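Local atomic coordinates of transcriptional repressor PagR (Bacillus anthracis, PDB entry 2ZKZ), a protein that binds DNA as a dimeric repressor and lowers expression of the virulence genes pagA and atxA. Residues V33-K38 / Q49-P54; K22-P27 / G67-R72; L42-I47 / Q60-M65. All coordinates share one frame; numbering follows the deposited sequence.

Interaction 1. Residues V33-K38 / Q49-P54; sequences VNELYK and QILKLP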
ATOM      1  N   VAL A  33      -6.996  -9.431  -4.647  1.00 24.20           N
ATOM      2  CA  VAL A  33      -7.542  -8.174  -5.151  1.00 24.70           C
ATOM      3  C   VAL A  33      -7.481  -8.112  -6.674  1.00 24.37           C
ATOM      4  O   VAL A  33      -8.437  -7.677  -7.327  1.00 24.31           O
ATOM      5  CB  VAL A  33      -6.792  -6.956  -4.562  1.00 23.74           C
ATOM      6  CG1 VAL A  33      -7.327  -5.669  -5.180  1.00 25.14           C
ATOM      7  CG2 VAL A  33      -6.961  -6.930  -3.054  1.00 22.96           C
ATOM      8  N   ASN A  34      -6.358  -8.534  -7.248  1.00 24.85           N
ATOM      9  CA  ASN A  34      -6.214  -8.525  -8.704  1.00 26.86           C
ATOM     10  C   ASN A  34      -7.306  -9.399  -9.346  1.00 27.26           C
ATOM     11  O   ASN A  34      -7.929  -9.014 -10.333  1.00 26.25           O
ATOM     12  CB  ASN A  34      -4.838  -9.064  -9.106  1.00 30.36           C
ATOM     13  CG  ASN A  34      -4.545  -8.851 -10.580  1.00 34.61           C
ATOM     14  OD1 ASN A  34      -4.197  -9.788 -11.302  1.00 36.96           O
ATOM     15  ND2 ASN A  34      -4.687  -7.614 -11.035  1.00 35.69           N
ATOM     16  N   GLU A  35      -7.531 -10.578  -8.774  1.00 27.00           N
ATOM     17  CA  GLU A  35      -8.546 -11.491  -9.298  1.00 29.05           C
ATOM     18  C   GLU A  35      -9.950 -10.889  -9.236  1.00 28.78           C
ATOM     19  O   GLU A  35     -10.742 -11.047 -10.169  1.00 28.80           O
ATOM     20  CB  GLU A  35      -8.521 -12.812  -8.530  1.00 29.12           C
ATOM     21  CG  GLU A  35      -7.300 -13.676  -8.786  1.00 31.34           C
ATOM     22  CD  GLU A  35      -7.125 -14.042 -10.250  1.00 35.69           C
ATOM     23  OE1 GLU A  35      -8.137 -14.291 -10.939  1.00 36.90           O
ATOM     24  OE2 GLU A  35      -5.969 -14.099 -10.710  1.00 37.90           O
ATOM     25  N   LEU A  36     -10.269 -10.216  -8.134  1.00 26.73           N
ATOM     26  CA  LEU A  36     -11.577  -9.591  -7.989  1.00 28.14           C
ATOM     27  C   LEU A  36     -11.709  -8.429  -8.963  1.00 31.09           C
ATOM     28  O   LEU A  36     -12.800  -8.108  -9.419  1.00 31.54           O
ATOM     29  CB  LEU A  36     -11.781  -9.104  -6.554  1.00 27.38           C
ATOM     30  CG  LEU A  36     -12.058 -10.240  -5.569  1.00 28.68           C
ATOM     31  CD1 LEU A  36     -12.040  -9.722  -4.130  1.00 28.65           C
ATOM     32  CD2 LEU A  36     -13.409 -10.863  -5.910  1.00 28.02           C
ATOM     33  N   TYR A  37     -10.583  -7.802  -9.277  1.00 31.42           N
ATOM     34  CA  TYR A  37     -10.574  -6.695 -10.216  1.00 33.84           C
ATOM     35  C   TYR A  37     -10.923  -7.234 -11.603  1.00 33.57           C
ATOM     36  O   TYR A  37     -11.675  -6.613 -12.355  1.00 34.29           O
ATOM     37  CB  TYR A  37      -9.188  -6.037 -10.226  1.00 34.02           C
ATOM     38  CG  TYR A  37      -8.924  -5.156 -11.420  1.00 37.34           C
ATOM     39  CD1 TYR A  37      -9.687  -4.014 -11.656  1.00 37.50           C
ATOM     40  CD2 TYR A  37      -7.924  -5.484 -12.335  1.00 39.87           C
ATOM     41  CE1 TYR A  37      -9.462  -3.221 -12.774  1.00 40.01           C
ATOM     42  CE2 TYR A  37      -7.691  -4.698 -13.458  1.00 42.22           C
ATOM     43  CZ  TYR A  37      -8.463  -3.571 -13.670  1.00 42.22           C
ATOM     44  OH  TYR A  37      -8.234  -2.801 -14.786  1.00 46.82           O
ATOM     45  N   LYS A  38     -10.385  -8.404 -11.921  1.00 34.30           N
ATOM     46  CA  LYS A  38     -10.617  -9.040 -13.212  1.00 35.12           C
ATOM     47  C   LYS A  38     -11.965  -9.751 -13.334  1.00 34.77           C
ATOM     48  O   LYS A  38     -12.609  -9.681 -14.380  1.00 33.66           O
ATOM     49  CB  LYS A  38      -9.492 -10.036 -13.512  1.00 36.13           C
ATOM     50  CG  LYS A  38      -8.131  -9.389 -13.748  1.00 40.69           C
ATOM     51  CD  LYS A  38      -7.078 -10.419 -14.135  1.00 42.65           C
ATOM     52  CE  LYS A  38      -6.828 -11.416 -13.013  1.00 47.16           C
ATOM     53  NZ  LYS A  38      -5.935 -12.530 -13.437  1.00 47.56           N
ATOM     54  N   GLN A  49      -9.723 -22.049  -5.578  1.00 39.02           N
ATOM     55  CA  GLN A  49      -9.327 -22.741  -6.800  1.00 43.12           C
ATOM     56  C   GLN A  49      -8.423 -21.899  -7.701  1.00 44.51           C
ATOM     57  O   GLN A  49      -7.604 -22.445  -8.443  1.00 44.74           O
ATOM     58  CB  GLN A  49     -10.569 -23.204  -7.576  1.00 44.23           C
ATOM     59  CG  GLN A  49     -11.516 -24.072  -6.739  1.00 46.96           C
ATOM     60  CD  GLN A  49     -12.553 -24.810  -7.569  1.00 47.27           C
ATOM     61  OE1 GLN A  49     -13.226 -24.223  -8.414  1.00 50.30           O
ATOM     62  NE2 GLN A  49     -12.694 -26.105  -7.318  1.00 49.69           N
ATOM     63  N   ILE A  50      -8.566 -20.575  -7.645  1.00 44.40           N
ATOM     64  CA  ILE A  50      -7.728 -19.696  -8.457  1.00 44.16           C
ATOM     65  C   ILE A  50      -6.330 -19.573  -7.856  1.00 43.83           C
ATOM     66  O   ILE A  50      -5.328 -19.635  -8.571  1.00 43.54           O
ATOM     67  CB  ILE A  50      -8.328 -18.280  -8.577  1.00 44.51           C
ATOM     68  CG1 ILE A  50      -9.555 -18.308  -9.489  1.00 45.12           C
ATOM     69  CG2 ILE A  50      -7.285 -17.313  -9.123  1.00 45.88           C
ATOM     70  CD1 ILE A  50     -10.204 -16.950  -9.674  1.00 45.12           C
ATOM     71  N   LEU A  51      -6.273 -19.403  -6.540  1.00 43.40           N
ATOM     72  CA  LEU A  51      -5.004 -19.259  -5.834  1.00 44.13           C
ATOM     73  C   LEU A  51      -4.291 -20.573  -5.521  1.00 44.64           C
ATOM     74  O   LEU A  51      -3.081 -20.581  -5.286  1.00 45.13           O
ATOM     75  CB  LEU A  51      -5.218 -18.471  -4.540  1.00 43.77           C
ATOM     76  CG  LEU A  51      -5.236 -16.943  -4.658  1.00 43.97           C
ATOM     77  CD1 LEU A  51      -6.133 -16.496  -5.799  1.00 46.17           C
ATOM     78  CD2 LEU A  51      -5.702 -16.357  -3.342  1.00 44.44           C
ATOM     79  N   LYS A  52      -5.031 -21.676  -5.514  1.00 44.75           N
ATOM     80  CA  LYS A  52      -4.444 -22.982  -5.227  1.00 45.64           C
ATOM     81  C   LYS A  52      -3.852 -22.990  -3.821  1.00 45.44           C
ATOM     82  O   LYS A  52      -2.749 -23.490  -3.601  1.00 45.25           O
ATOM     83  CB  LYS A  52      -3.341 -23.311  -6.244  1.00 47.43           C
ATOM     84  CG  LYS A  52      -3.772 -23.259  -7.710  1.00 48.96           C
ATOM     85  CD  LYS A  52      -4.905 -24.229  -7.994  1.00 52.53           C
ATOM     86  CE  LYS A  52      -5.172 -24.354  -9.493  1.00 53.75           C
ATOM     87  NZ  LYS A  52      -5.483 -23.044 -10.131  1.00 55.16           N
ATOM     88  N   LEU A  53      -4.588 -22.431  -2.871  1.00 44.86           N
ATOM     89  CA  LEU A  53      -4.130 -22.376  -1.490  1.00 44.95           C
ATOM     90  C   LEU A  53      -5.148 -23.029  -0.565  1.00 45.01           C
ATOM     91  O   LEU A  53      -6.318 -23.163  -0.914  1.00 45.12           O
ATOM     92  CB  LEU A  53      -3.919 -20.921  -1.066  1.00 45.10           C
ATOM     93  CG  LEU A  53      -2.779 -20.154  -1.740  1.00 44.80           C
ATOM     94  CD1 LEU A  53      -2.925 -18.673  -1.437  1.00 45.82           C
ATOM     95  CD2 LEU A  53      -1.437 -20.683  -1.248  1.00 42.96           C
ATOM     96  N   PRO A  54      -4.711 -23.452   0.629  1.00 44.82           N
ATOM     97  CA  PRO A  54      -5.621 -24.088   1.587  1.00 45.86           C
ATOM     98  C   PRO A  54      -6.801 -23.161   1.886  1.00 47.04           C
ATOM     99  O   PRO A  54      -6.657 -21.936   1.833  1.00 46.82           O
ATOM    100  CB  PRO A  54      -4.734 -24.296   2.813  1.00 46.24           C
ATOM    101  CG  PRO A  54      -3.374 -24.504   2.211  1.00 46.25           C
ATOM    102  CD  PRO A  54      -3.329 -23.440   1.141  1.00 45.84           C
TER
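Glu35 OE2 is shared between a charge and a hydrocarbon: Lys38, one turn further along the same helix, forms a salt bridge to it through NZ at 3.1 Å, while a methyl group of Ile50 comes up from the facing helix. The ammonium group does not lie flat with the carboxylate but sits above it, 45° out of plane. Across the interface, Ile50 CG2 meets Glu35 CD at 3.5 Å, and CG2 and CD1 of Ile50 both stand 3.6 Å from Glu35 OE1. Ile50 places CG2 there by setting this methyl opposite the backbone N, with CG1 turned beside that N (chi1 -72°). Glu35 meets it at a slant, its chain bent at chi2 (-58°), and the methylene CG gives Leu51 CD1 a looser contact at 4.3 Å. Leu42 touches both Glu35 and Ile50, and His39 also rests on Ile50. Just beyond, Lys52 leaves the helix with positive phi and its NZ donates to Gln49 O at 2.8 Å, closing the end of helix 44-51. Thus methyls can pack against a carboxylate whose charge is paired, here between helix 27-39 and the first helix of the predicted helix-turn-helix in an ArsR-type winged-helix fold.

Interaction 2. Residues K22-P27 / G67-R72; sequences KTMAHP and GKVLKR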
ATOM      1  N   LYS A  22      -1.350  -1.380   4.597  1.00 19.91           N
ATOM      2  CA  LYS A  22      -0.890  -2.465   5.457  1.00 21.75           C
ATOM      3  C   LYS A  22      -1.693  -3.747   5.218  1.00 23.41           C
ATOM      4  O   LYS A  22      -1.128  -4.835   5.126  1.00 20.23           O
ATOM      5  CB  LYS A  22      -0.999  -2.059   6.926  1.00 25.89           C
ATOM      6  CG  LYS A  22      -0.506  -3.127   7.906  1.00 29.52           C
ATOM      7  CD  LYS A  22      -0.857  -2.757   9.345  1.00 34.48           C
ATOM      8  CE  LYS A  22      -0.423  -3.838  10.328  1.00 37.02           C
ATOM      9  NZ  LYS A  22       1.060  -3.936  10.381  1.00 40.38           N
ATOM     10  N   THR A  23      -3.011  -3.606   5.098  1.00 21.80           N
ATOM     11  CA  THR A  23      -3.889  -4.749   4.882  1.00 22.10           C
ATOM     12  C   THR A  23      -3.666  -5.415   3.524  1.00 22.57           C
ATOM     13  O   THR A  23      -3.853  -6.622   3.388  1.00 24.06           O
ATOM     14  CB  THR A  23      -5.378  -4.336   5.030  1.00 22.71           C
ATOM     15  OG1 THR A  23      -5.563  -3.687   6.295  1.00 19.95           O
ATOM     16  CG2 THR A  23      -6.293  -5.569   4.983  1.00 23.83           C
HETATM   17  N   MSE A  24      -3.272  -4.634   2.522  1.00 20.70           N
HETATM   18  CA  MSE A  24      -3.006  -5.167   1.178  1.00 23.67           C
HETATM   19  C   MSE A  24      -1.556  -5.631   1.010  1.00 23.44           C
HETATM   20  O   MSE A  24      -1.219  -6.270   0.012  1.00 26.53           O
HETATM   21  CB  MSE A  24      -3.261  -4.094   0.104  1.00 24.93           C
HETATM   22  CG  MSE A  24      -4.675  -3.513   0.031  1.00 24.82           C
HETATM   23 SE   MSE A  24      -4.776  -2.067  -1.285  1.00 32.74          SE
HETATM   24  CE  MSE A  24      -4.490  -3.115  -2.880  1.00 25.28           C
ATOM     25  N   ALA A  25      -0.701  -5.319   1.981  1.00 22.34           N
ATOM     26  CA  ALA A  25       0.724  -5.646   1.890  1.00 22.52           C
ATOM     27  C   ALA A  25       1.152  -7.106   2.059  1.00 24.32           C
ATOM     28  O   ALA A  25       2.065  -7.405   2.825  1.00 23.88           O
ATOM     29  CB  ALA A  25       1.515  -4.754   2.864  1.00 23.36           C
ATOM     30  N   HIS A  26       0.513  -8.002   1.316  1.00 24.16           N
ATOM     31  CA  HIS A  26       0.809  -9.433   1.355  1.00 26.13           C
ATOM     32  C   HIS A  26       0.611  -9.952  -0.069  1.00 26.15           C
ATOM     33  O   HIS A  26      -0.412  -9.678  -0.692  1.00 25.14           O
ATOM     34  CB  HIS A  26      -0.165 -10.153   2.301  1.00 28.52           C
ATOM     35  CG  HIS A  26      -0.053  -9.721   3.730  1.00 32.29           C
ATOM     36  ND1 HIS A  26       0.801 -10.326   4.627  1.00 34.92           N
ATOM     37  CD2 HIS A  26      -0.656  -8.715   4.407  1.00 31.45           C
ATOM     38  CE1 HIS A  26       0.721  -9.710   5.793  1.00 33.22           C
ATOM     39  NE2 HIS A  26      -0.155  -8.729   5.686  1.00 33.09           N
ATOM     40  N   PRO A  27       1.582 -10.712  -0.598  1.00 26.46           N
ATOM     41  CA  PRO A  27       1.516 -11.266  -1.954  1.00 28.89           C
ATOM     42  C   PRO A  27       0.185 -11.907  -2.350  1.00 27.71           C
ATOM     43  O   PRO A  27      -0.398 -11.564  -3.379  1.00 26.60           O
ATOM     44  CB  PRO A  27       2.663 -12.276  -1.964  1.00 28.82           C
ATOM     45  CG  PRO A  27       3.665 -11.619  -1.089  1.00 28.93           C
ATOM     46  CD  PRO A  27       2.827 -11.128   0.072  1.00 26.77           C
ATOM     47  N   GLY A  67     -14.115  -5.472   4.899  1.00 28.00           N
ATOM     48  CA  GLY A  67     -14.447  -4.241   5.593  1.00 28.38           C
ATOM     49  C   GLY A  67     -13.435  -3.129   5.418  1.00 30.93           C
ATOM     50  O   GLY A  67     -13.733  -1.968   5.681  1.00 32.32           O
ATOM     51  N   LYS A  68     -12.232  -3.477   4.977  1.00 30.71           N
ATOM     52  CA  LYS A  68     -11.191  -2.480   4.778  1.00 30.54           C
ATOM     53  C   LYS A  68     -10.779  -2.437   3.318  1.00 29.01           C
ATOM     54  O   LYS A  68     -10.698  -1.373   2.717  1.00 31.53           O
ATOM     55  CB  LYS A  68      -9.963  -2.813   5.633  1.00 32.90           C
ATOM     56  CG  LYS A  68     -10.179  -2.701   7.135  1.00 35.28           C
ATOM     57  CD  LYS A  68      -8.906  -3.056   7.897  1.00 35.81           C
ATOM     58  CE  LYS A  68      -9.105  -2.910   9.396  1.00 37.74           C
ATOM     59  NZ  LYS A  68      -7.903  -3.353  10.149  1.00 39.32           N
ATOM     60  N   VAL A  69     -10.527  -3.610   2.752  1.00 26.30           N
ATOM     61  CA  VAL A  69     -10.087  -3.713   1.371  1.00 26.24           C
ATOM     62  C   VAL A  69     -11.156  -4.314   0.465  1.00 28.06           C
ATOM     63  O   VAL A  69     -11.323  -3.889  -0.681  1.00 28.20           O
ATOM     64  CB  VAL A  69      -8.815  -4.588   1.285  1.00 26.05           C
ATOM     65  CG1 VAL A  69      -8.376  -4.746  -0.156  1.00 23.16           C
ATOM     66  CG2 VAL A  69      -7.712  -3.973   2.130  1.00 25.30           C
ATOM     67  N   LEU A  70     -11.881  -5.296   0.996  1.00 27.50           N
ATOM     68  CA  LEU A  70     -12.913  -5.998   0.243  1.00 27.47           C
ATOM     69  C   LEU A  70     -14.307  -5.884   0.852  1.00 27.50           C
ATOM     70  O   LEU A  70     -14.468  -5.654   2.055  1.00 25.13           O
ATOM     71  CB  LEU A  70     -12.543  -7.483   0.138  1.00 28.53           C
ATOM     72  CG  LEU A  70     -11.749  -8.004  -1.065  1.00 30.86           C
ATOM     73  CD1 LEU A  70     -10.892  -6.930  -1.669  1.00 28.63           C
ATOM     74  CD2 LEU A  70     -10.920  -9.199  -0.623  1.00 29.24           C
ATOM     75  N   LYS A  71     -15.311  -6.060   0.000  1.00 24.89           N
ATOM     76  CA  LYS A  71     -16.696  -6.009   0.431  1.00 27.13           C
ATOM     77  C   LYS A  71     -17.283  -7.421   0.384  1.00 26.66           C
ATOM     78  O   LYS A  71     -17.121  -8.134  -0.607  1.00 25.70           O
ATOM     79  CB  LYS A  71     -17.503  -5.094  -0.496  1.00 30.17           C
ATOM     80  CG  LYS A  71     -18.924  -4.839  -0.019  1.00 32.84           C
ATOM     81  CD  LYS A  71     -19.662  -3.910  -0.961  1.00 38.89           C
ATOM     82  CE  LYS A  71     -20.859  -3.269  -0.271  1.00 38.68           C
ATOM     83  NZ  LYS A  71     -21.652  -4.274   0.489  1.00 41.49           N
ATOM     84  N   ARG A  72     -17.942  -7.833   1.459  1.00 26.57           N
ATOM     85  CA  ARG A  72     -18.571  -9.142   1.482  1.00 28.46           C
ATOM     86  C   ARG A  72     -20.029  -8.940   1.067  1.00 28.67           C
ATOM     87  O   ARG A  72     -20.708  -8.045   1.570  1.00 29.15           O
ATOM     88  CB  ARG A  72     -18.499  -9.769   2.877  1.00 28.11           C
ATOM     89  CG  ARG A  72     -19.123 -11.154   2.938  1.00 31.06           C
ATOM     90  CD  ARG A  72     -18.929 -11.808   4.299  1.00 30.81           C
ATOM     91  NE  ARG A  72     -19.509 -11.010   5.373  1.00 33.97           N
ATOM     92  CZ  ARG A  72     -19.386 -11.297   6.665  1.00 34.15           C
ATOM     93  NH1 ARG A  72     -18.703 -12.368   7.044  1.00 34.82           N
ATOM     94  NH2 ARG A  72     -19.932 -10.509   7.577  1.00 34.44           N
TER
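No flat group enters the meeting of Thr23 and Met24 with Lys68 and Val69; methyls and methylenes of the four residues, with the threonine hydroxyl, make the contact. The setting is the winged helix-turn-helix fold of the ArsR family, where the end of helix 14-24 packs on the turn that leads from helix 55-65 into the wing strand 71-75. Val69 makes most of the contact. Its CG2 methyl touches Thr23 CG2 at 3.6 Å and Met24 CG at 3.7 Å, while CG1 also reaches Met24 CG at 3.9 Å, so the fork of the valine straddles one methylene. The Thr23 and Val69 side chains lie antiparallel, side by side. Thr23 divides its labour by rotation: with chi1 at -54° the methyl is turned toward Val69, and the hydroxyl lies beside the backbone N and hydrogen-bonds to Glu19 O. Met24 is a selenomethionine in this crystal and also packs on Leu21 of the second subunit, which places the contact next to the dimer interface. Val69 also packs on Val33 and Val88. Lys68, extended beyond CG, carries its NZ to a salt bridge with Glu19; on the way its stem runs nearly perpendicular to Thr23, its CD passing 3.8 Å from Thr23 OG1.

Interaction 3. Residues L42-I47 / Q60-M65; sequences LNVTQI and QHLCKM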
ATOM      1  N   LEU A  42     -16.389 -12.961  -6.746  1.00 25.10           N
ATOM      2  CA  LEU A  42     -15.893 -14.320  -6.530  1.00 26.24           C
ATOM      3  C   LEU A  42     -16.211 -14.837  -5.132  1.00 25.89           C
ATOM      4  O   LEU A  42     -16.066 -14.107  -4.145  1.00 24.12           O
ATOM      5  CB  LEU A  42     -14.373 -14.367  -6.721  1.00 25.84           C
ATOM      6  CG  LEU A  42     -13.785 -14.079  -8.105  1.00 27.79           C
ATOM      7  CD1 LEU A  42     -12.263 -13.920  -7.982  1.00 28.89           C
ATOM      8  CD2 LEU A  42     -14.138 -15.212  -9.069  1.00 28.33           C
ATOM      9  N   ASN A  43     -16.651 -16.089  -5.044  1.00 25.32           N
ATOM     10  CA  ASN A  43     -16.924 -16.667  -3.737  1.00 27.49           C
ATOM     11  C   ASN A  43     -15.635 -17.340  -3.276  1.00 27.49           C
ATOM     12  O   ASN A  43     -14.662 -17.420  -4.037  1.00 25.43           O
ATOM     13  CB  ASN A  43     -18.115 -17.653  -3.780  1.00 28.77           C
ATOM     14  CG  ASN A  43     -17.931 -18.789  -4.778  1.00 30.80           C
ATOM     15  OD1 ASN A  43     -18.899 -19.224  -5.420  1.00 33.51           O
ATOM     16  ND2 ASN A  43     -16.716 -19.292  -4.895  1.00 27.90           N
ATOM     17  N   VAL A  44     -15.618 -17.801  -2.032  1.00 28.56           N
ATOM     18  CA  VAL A  44     -14.436 -18.436  -1.465  1.00 29.37           C
ATOM     19  C   VAL A  44     -13.906 -19.609  -2.288  1.00 30.70           C
ATOM     20  O   VAL A  44     -12.695 -19.721  -2.516  1.00 29.03           O
ATOM     21  CB  VAL A  44     -14.720 -18.912  -0.018  1.00 32.11           C
ATOM     22  CG1 VAL A  44     -13.471 -19.541   0.586  1.00 31.57           C
ATOM     23  CG2 VAL A  44     -15.172 -17.727   0.831  1.00 34.08           C
ATOM     24  N   THR A  45     -14.804 -20.473  -2.747  1.00 29.30           N
ATOM     25  CA  THR A  45     -14.393 -21.634  -3.524  1.00 30.24           C
ATOM     26  C   THR A  45     -13.688 -21.242  -4.821  1.00 30.57           C
ATOM     27  O   THR A  45     -12.698 -21.860  -5.202  1.00 28.49           O
ATOM     28  CB  THR A  45     -15.599 -22.538  -3.839  1.00 32.06           C
ATOM     29  OG1 THR A  45     -16.235 -22.921  -2.612  1.00 32.15           O
ATOM     30  CG2 THR A  45     -15.148 -23.793  -4.576  1.00 33.51           C
ATOM     31  N   GLN A  46     -14.201 -20.215  -5.497  1.00 29.18           N
ATOM     32  CA  GLN A  46     -13.589 -19.736  -6.731  1.00 29.81           C
ATOM     33  C   GLN A  46     -12.201 -19.170  -6.433  1.00 29.62           C
ATOM     34  O   GLN A  46     -11.276 -19.311  -7.230  1.00 30.93           O
ATOM     35  CB  GLN A  46     -14.450 -18.647  -7.366  1.00 29.19           C
ATOM     36  CG  GLN A  46     -15.765 -19.146  -7.949  1.00 29.83           C
ATOM     37  CD  GLN A  46     -16.662 -18.013  -8.388  1.00 29.18           C
ATOM     38  OE1 GLN A  46     -17.095 -17.202  -7.572  1.00 30.31           O
ATOM     39  NE2 GLN A  46     -16.948 -17.948  -9.686  1.00 30.73           N
ATOM     40  N   ILE A  47     -12.068 -18.526  -5.280  1.00 29.32           N
ATOM     41  CA  ILE A  47     -10.798 -17.939  -4.871  1.00 30.17           C
ATOM     42  C   ILE A  47      -9.793 -19.029  -4.505  1.00 31.35           C
ATOM     43  O   ILE A  47      -8.630 -18.973  -4.894  1.00 31.51           O
ATOM     44  CB  ILE A  47     -10.995 -16.991  -3.662  1.00 27.67           C
ATOM     45  CG1 ILE A  47     -11.822 -15.774  -4.097  1.00 25.93           C
ATOM     46  CG2 ILE A  47      -9.639 -16.560  -3.111  1.00 29.01           C
ATOM     47  CD1 ILE A  47     -12.224 -14.836  -2.964  1.00 24.28           C
ATOM     48  N   GLN A  60      -8.491 -16.766   6.105  1.00 33.05           N
ATOM     49  CA  GLN A  60      -7.840 -15.819   7.001  1.00 32.01           C
ATOM     50  C   GLN A  60      -7.546 -14.502   6.284  1.00 30.54           C
ATOM     51  O   GLN A  60      -7.707 -13.427   6.855  1.00 29.06           O
ATOM     52  CB  GLN A  60      -6.536 -16.392   7.549  1.00 34.09           C
ATOM     53  CG  GLN A  60      -5.915 -15.504   8.608  1.00 39.13           C
ATOM     54  CD  GLN A  60      -4.495 -15.896   8.956  1.00 42.29           C
ATOM     55  OE1 GLN A  60      -3.872 -15.286   9.822  1.00 48.08           O
ATOM     56  NE2 GLN A  60      -3.972 -16.912   8.279  1.00 45.01           N
ATOM     57  N   HIS A  61      -7.085 -14.587   5.039  1.00 29.92           N
ATOM     58  CA  HIS A  61      -6.810 -13.381   4.272  1.00 29.07           C
ATOM     59  C   HIS A  61      -8.112 -12.613   4.064  1.00 28.54           C
ATOM     60  O   HIS A  61      -8.167 -11.398   4.277  1.00 26.43           O
ATOM     61  CB  HIS A  61      -6.180 -13.741   2.923  1.00 29.06           C
ATOM     62  CG  HIS A  61      -4.715 -14.031   3.008  1.00 30.31           C
ATOM     63  ND1 HIS A  61      -4.125 -15.097   2.364  1.00 32.77           N
ATOM     64  CD2 HIS A  61      -3.722 -13.396   3.673  1.00 27.95           C
ATOM     65  CE1 HIS A  61      -2.830 -15.107   2.632  1.00 32.02           C
ATOM     66  NE2 HIS A  61      -2.561 -14.086   3.426  1.00 33.74           N
ATOM     67  N   LEU A  62      -9.166 -13.318   3.656  1.00 27.36           N
ATOM     68  CA  LEU A  62     -10.455 -12.664   3.434  1.00 27.89           C
ATOM     69  C   LEU A  62     -10.976 -12.018   4.712  1.00 27.86           C
ATOM     70  O   LEU A  62     -11.541 -10.926   4.680  1.00 27.19           O
ATOM     71  CB  LEU A  62     -11.476 -13.666   2.886  1.00 26.26           C
ATOM     72  CG  LEU A  62     -11.208 -14.132   1.450  1.00 30.75           C
ATOM     73  CD1 LEU A  62     -12.115 -15.303   1.097  1.00 30.29           C
ATOM     74  CD2 LEU A  62     -11.427 -12.975   0.485  1.00 27.94           C
ATOM     75  N   CYS A  63     -10.770 -12.690   5.838  1.00 27.53           N
ATOM     76  CA  CYS A  63     -11.220 -12.172   7.122  1.00 29.57           C
ATOM     77  C   CYS A  63     -10.527 -10.845   7.431  1.00 29.56           C
ATOM     78  O   CYS A  63     -11.168  -9.871   7.816  1.00 27.71           O
ATOM     79  CB  CYS A  63     -10.920 -13.188   8.222  1.00 31.91           C
ATOM     80  SG  CYS A  63     -11.480 -12.682   9.846  1.00 39.64           S
ATOM     81  N   LYS A  64      -9.211 -10.813   7.239  1.00 27.89           N
ATOM     82  CA  LYS A  64      -8.422  -9.613   7.490  1.00 28.65           C
ATOM     83  C   LYS A  64      -8.769  -8.468   6.523  1.00 26.56           C
ATOM     84  O   LYS A  64      -8.744  -7.298   6.899  1.00 23.77           O
ATOM     85  CB  LYS A  64      -6.937  -9.948   7.353  1.00 31.12           C
ATOM     86  CG  LYS A  64      -6.038  -9.281   8.378  1.00 40.26           C
ATOM     87  CD  LYS A  64      -5.786 -10.193   9.567  1.00 43.23           C
ATOM     88  CE  LYS A  64      -4.739  -9.596  10.496  1.00 45.31           C
ATOM     89  NZ  LYS A  64      -4.340 -10.547  11.571  1.00 48.34           N
HETATM   90  N   MSE A  65      -9.094  -8.817   5.284  1.00 26.20           N
HETATM   91  CA  MSE A  65      -9.414  -7.833   4.249  1.00 27.37           C
HETATM   92  C   MSE A  65     -10.844  -7.295   4.272  1.00 27.86           C
HETATM   93  O   MSE A  65     -11.086  -6.147   3.889  1.00 26.67           O
HETATM   94  CB  MSE A  65      -9.140  -8.438   2.871  1.00 28.38           C
HETATM   95  CG  MSE A  65      -7.755  -9.061   2.753  1.00 34.42           C
HETATM   96 SE   MSE A  65      -7.468 -10.022   1.092  1.00 37.25          SE
HETATM   97  CE  MSE A  65      -8.747 -11.423   1.262  1.00 41.22           C
TER
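Leu62 enters the contact as a two-pronged fork: Ile47 CD1 meets both of its methyls, and Val44 CG2 meets CD1. The ends of Ile47 and Leu62 come together head-on, Ile47 CD1 lying 4.0 Å from Leu62 CD2 and 4.1 Å from Leu62 CD1. Val44, one turn earlier, instead comes across the leucine at an angle and offers a single methyl, CG2, to Leu62 CD1 at 3.9 Å. CD1 thus touches methyls of both residues, which approach it roughly at right angles. Both long side chains use the same first rotation: Leu62 CG and Ile47 CG1 lie opposite their carbonyl carbons (chi1 -70° and -67°), which extends each toward the other helix. Tyr81 of the wing touches both Val44 and Leu62, and Leu70 packs on Leu62 as well. At the start of helix 44-51, Asn43 N donates to Gln46 OE1 at 2.8 Å, in the carbonyl plane and on a lone pair, tying the entry of the helix to its first turn. The touching residues lie on helices 44-51 and 55-65, the two helices of the predicted helix-turn-helix. Methyl meeting methyl, with no hydrogen bond between the segments, is consistent with placement set, at this contact, by the fit of apolar groups.

The three contacts show how a small winged helix is knit through shared apolar residues. Interactions 1 and 3 have centres about 8 Å apart, both use helix 44-51, and meet where Leu36 CD2 touches Leu42 CB at 3.7 Å. Interaction 2, centred about 13 Å from interaction 1 and 10 Å from interaction 3, joins them through Leu70, whose CG lies 3.5 Å from Leu36 CD1. A probable hydrogen bond of 3.1 Å from Leu70 N to Met65 O ties interactions 2 and 3 along the chain. The predicted helix-turn-helix of interaction 3 is thereby coupled to helix 27-39 by interaction 1, while interaction 2 connects the wing's base with the dimer-forming helix 14-24.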